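Local structure of 27kDa outer membrane protein (3GYK) at residues A[26-31]-A[56-61]. The protein is probably a thiol-disulfide oxidoreductase; this piece of the longer chain carries its DsbA-like thioredoxin domain. Numbering follows the deposited sequence.
Sequences VVEFFD and LVYREW
V26 to F30 and L56 to E60 run parallel, their axes 4.7 Å apart at closest approach and 22° askew; four backbone hydrogen bonds join the strands, beginning with V57 N to V26 O, and W61 N, just past the end of the second, adds a fifth to F30 O. They are the paired central strands of the thioredoxin fold, linked through helix 35-50 in a beta-alpha-beta crossover. V27, F29, V57 and R59 share one face of the sheet. There CG of R59, anti to its own carbonyl carbon (chi1 -64°), sits over the F29 ring in a CH-pi contact, 3.7 Å from the ring centroid, while CG1 of V27 lies 3.8 Å from that same CG. The guanidinium goes on to a salt bridge with D11. CB of F29 meets CE3 of W61 at 4.1 Å, and helix 124-140 packs on both aromatic residues. An alanine in place of F29 would probably leave the aliphatic part of R59 without its aromatic platform and open a gap toward L136. On the other face, F30 turns its edge to the face of Y58 in a T-shaped stack with planes 73° apart, its CE2 only 3.4 Å from Y58 CG. The F30 side chain also touches the CxxC motif at the start of helix 35-50, probably the redox site. CE1 of F30 approaches CD of E60, whose OE2 is hydrogen-bonded to the hydroxyls of Y32 and Y84. One water donates to OE1 of E28 at 2.8 Å and also hydrogen-bonds OH of Y58; another donates to both F30 O and E60 OE1.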
loop_
_atom_site.group_PDB
_atom_site.type_symbol
_atom_site.label_atom_id
_atom_site.label_comp_id
_atom_site.label_asym_id
_atom_site.label_seq_id
_atom_site.Cartn_x
_atom_site.Cartn_y
_atom_site.Cartn_z
ATOM N N VAL A 26 -5.113 -9.009 -3.421
ATOM C CA VAL A 26 -5.807 -7.786 -2.997
ATOM C C VAL A 26 -4.858 -6.634 -3.219
ATOM O O VAL A 26 -3.720 -6.677 -2.729
ATOM C CB VAL A 26 -6.217 -7.843 -1.499
ATOM C CG1 VAL A 26 -6.741 -6.467 -1.028
ATOM C CG2 VAL A 26 -7.247 -8.940 -1.276
ATOM N N VAL A 27 -5.284 -5.622 -3.971
ATOM C CA VAL A 27 -4.443 -4.436 -4.141
ATOM C C VAL A 27 -5.040 -3.308 -3.312
ATOM O O VAL A 27 -6.247 -3.103 -3.371
ATOM C CB VAL A 27 -4.411 -3.994 -5.627
ATOM C CG1 VAL A 27 -3.495 -2.792 -5.795
ATOM C CG2 VAL A 27 -3.938 -5.176 -6.533
ATOM N N GLU A 28 -4.220 -2.569 -2.558
ATOM C CA GLU A 28 -4.744 -1.405 -1.833
ATOM C C GLU A 28 -4.016 -0.161 -2.329
ATOM O O GLU A 28 -2.785 -0.171 -2.470
ATOM C CB GLU A 28 -4.488 -1.538 -0.320
ATOM C CG GLU A 28 -5.113 -0.352 0.450
ATOM C CD GLU A 28 -4.859 -0.355 1.963
ATOM O OE1 GLU A 28 -4.267 -1.320 2.485
ATOM O OE2 GLU A 28 -5.234 0.672 2.616
ATOM N N PHE A 29 -4.789 0.892 -2.598
ATOM C CA PHE A 29 -4.254 2.218 -2.933
ATOM C C PHE A 29 -4.455 3.056 -1.671
ATOM O O PHE A 29 -5.583 3.155 -1.153
ATOM C CB PHE A 29 -5.092 2.842 -4.053
ATOM C CG PHE A 29 -4.845 2.254 -5.447
ATOM C CD1 PHE A 29 -4.259 3.028 -6.454
ATOM C CD2 PHE A 29 -5.264 0.941 -5.760
ATOM C CE1 PHE A 29 -4.059 2.522 -7.742
ATOM C CE2 PHE A 29 -5.078 0.419 -7.054
ATOM C CZ PHE A 29 -4.462 1.192 -8.041
ATOM N N PHE A 30 -3.399 3.706 -1.186
ATOM C CA PHE A 30 -3.520 4.390 0.108
ATOM C C PHE A 30 -2.588 5.606 0.221
ATOM O O PHE A 30 -1.662 5.779 -0.592
ATOM C CB PHE A 30 -3.178 3.406 1.254
ATOM C CG PHE A 30 -1.812 2.791 1.117
ATOM C CD1 PHE A 30 -0.683 3.483 1.528
ATOM C CD2 PHE A 30 -1.658 1.530 0.519
ATOM C CE1 PHE A 30 0.591 2.934 1.378
ATOM C CE2 PHE A 30 -0.372 0.981 0.344
ATOM C CZ PHE A 30 0.742 1.677 0.787
ATOM N N ASP A 31 -2.867 6.417 1.255
ATOM C CA ASP A 31 -2.126 7.664 1.561
ATOM C C ASP A 31 -1.972 7.651 3.079
ATOM O O ASP A 31 -2.944 7.377 3.799
ATOM C CB ASP A 31 -2.975 8.858 1.070
ATOM C CG ASP A 31 -2.354 10.220 1.369
ATOM O OD1 ASP A 31 -2.095 10.503 2.563
ATOM O OD2 ASP A 31 -2.176 11.016 0.414
ATOM N N LEU A 56 -1.005 -9.607 -1.078
ATOM C CA LEU A 56 -1.405 -8.201 -0.904
ATOM C C LEU A 56 -0.432 -7.264 -1.612
ATOM O O LEU A 56 0.754 -7.235 -1.269
ATOM C CB LEU A 56 -1.442 -7.871 0.583
ATOM C CG LEU A 56 -1.695 -6.423 0.970
ATOM C CD1 LEU A 56 -3.134 -6.098 0.655
ATOM C CD2 LEU A 56 -1.446 -6.296 2.445
ATOM N N VAL A 57 -0.931 -6.507 -2.597
ATOM C CA VAL A 57 -0.089 -5.652 -3.455
ATOM C C VAL A 57 -0.380 -4.199 -3.057
ATOM O O VAL A 57 -1.547 -3.792 -2.952
ATOM C CB VAL A 57 -0.351 -5.887 -4.977
ATOM C CG1 VAL A 57 0.272 -4.747 -5.838
ATOM C CG2 VAL A 57 0.210 -7.253 -5.414
ATOM N N TYR A 58 0.673 -3.414 -2.860
ATOM C CA TYR A 58 0.486 -2.026 -2.435
ATOM C C TYR A 58 0.756 -1.010 -3.532
ATOM O O TYR A 58 1.804 -1.072 -4.211
ATOM C CB TYR A 58 1.401 -1.739 -1.247
ATOM C CG TYR A 58 0.854 -2.166 0.097
ATOM C CD1 TYR A 58 -0.426 -2.701 0.234
ATOM C CD2 TYR A 58 1.600 -1.966 1.236
ATOM C CE1 TYR A 58 -0.944 -3.033 1.501
ATOM C CE2 TYR A 58 1.100 -2.302 2.494
ATOM C CZ TYR A 58 -0.169 -2.823 2.619
ATOM O OH TYR A 58 -0.640 -3.153 3.868
ATOM N N ARG A 59 -0.174 -0.060 -3.688
ATOM C CA ARG A 59 0.037 1.099 -4.533
ATOM C C ARG A 59 0.068 2.336 -3.619
ATOM O O ARG A 59 -0.969 2.749 -3.038
ATOM C CB ARG A 59 -1.113 1.287 -5.549
ATOM C CG ARG A 59 -1.289 0.157 -6.608
ATOM C CD ARG A 59 0.001 -0.254 -7.350
ATOM N NE ARG A 59 0.838 0.859 -7.805
ATOM C CZ ARG A 59 1.836 0.706 -8.671
ATOM N NH1 ARG A 59 2.065 -0.517 -9.209
ATOM N NH2 ARG A 59 2.640 1.740 -8.967
ATOM N N GLU A 60 1.249 2.912 -3.492
ATOM C CA GLU A 60 1.388 4.181 -2.772
ATOM C C GLU A 60 0.805 5.237 -3.675
ATOM O O GLU A 60 1.298 5.451 -4.796
ATOM C CB GLU A 60 2.876 4.449 -2.517
ATOM C CG GLU A 60 3.533 3.411 -1.630
ATOM C CD GLU A 60 3.507 3.829 -0.139
ATOM O OE1 GLU A 60 3.057 4.957 0.155
ATOM O OE2 GLU A 60 3.963 3.032 0.714
ATOM N N TRP A 61 -0.254 5.899 -3.196
ATOM C CA TRP A 61 -0.958 6.909 -3.986
ATOM C C TRP A 61 -1.122 8.168 -3.139
ATOM O O TRP A 61 -2.201 8.442 -2.586
ATOM C CB TRP A 61 -2.315 6.363 -4.462
ATOM C CG TRP A 61 -3.005 7.254 -5.448
ATOM C CD1 TRP A 61 -2.414 8.141 -6.321
ATOM C CD2 TRP A 61 -4.419 7.369 -5.659
ATOM N NE1 TRP A 61 -3.377 8.800 -7.052
ATOM C CE2 TRP A 61 -4.609 8.342 -6.674
ATOM C CE3 TRP A 61 -5.545 6.730 -5.102
ATOM C CZ2 TRP A 61 -5.878 8.725 -7.122
ATOM C CZ3 TRP A 61 -6.821 7.122 -5.558
ATOM C CH2 TRP A 61 -6.968 8.091 -6.547
HETATM O O HOH W 1 -2.972 -2.194 4.752
HETATM O O HOH W 2 1.005 6.755 -0.200
#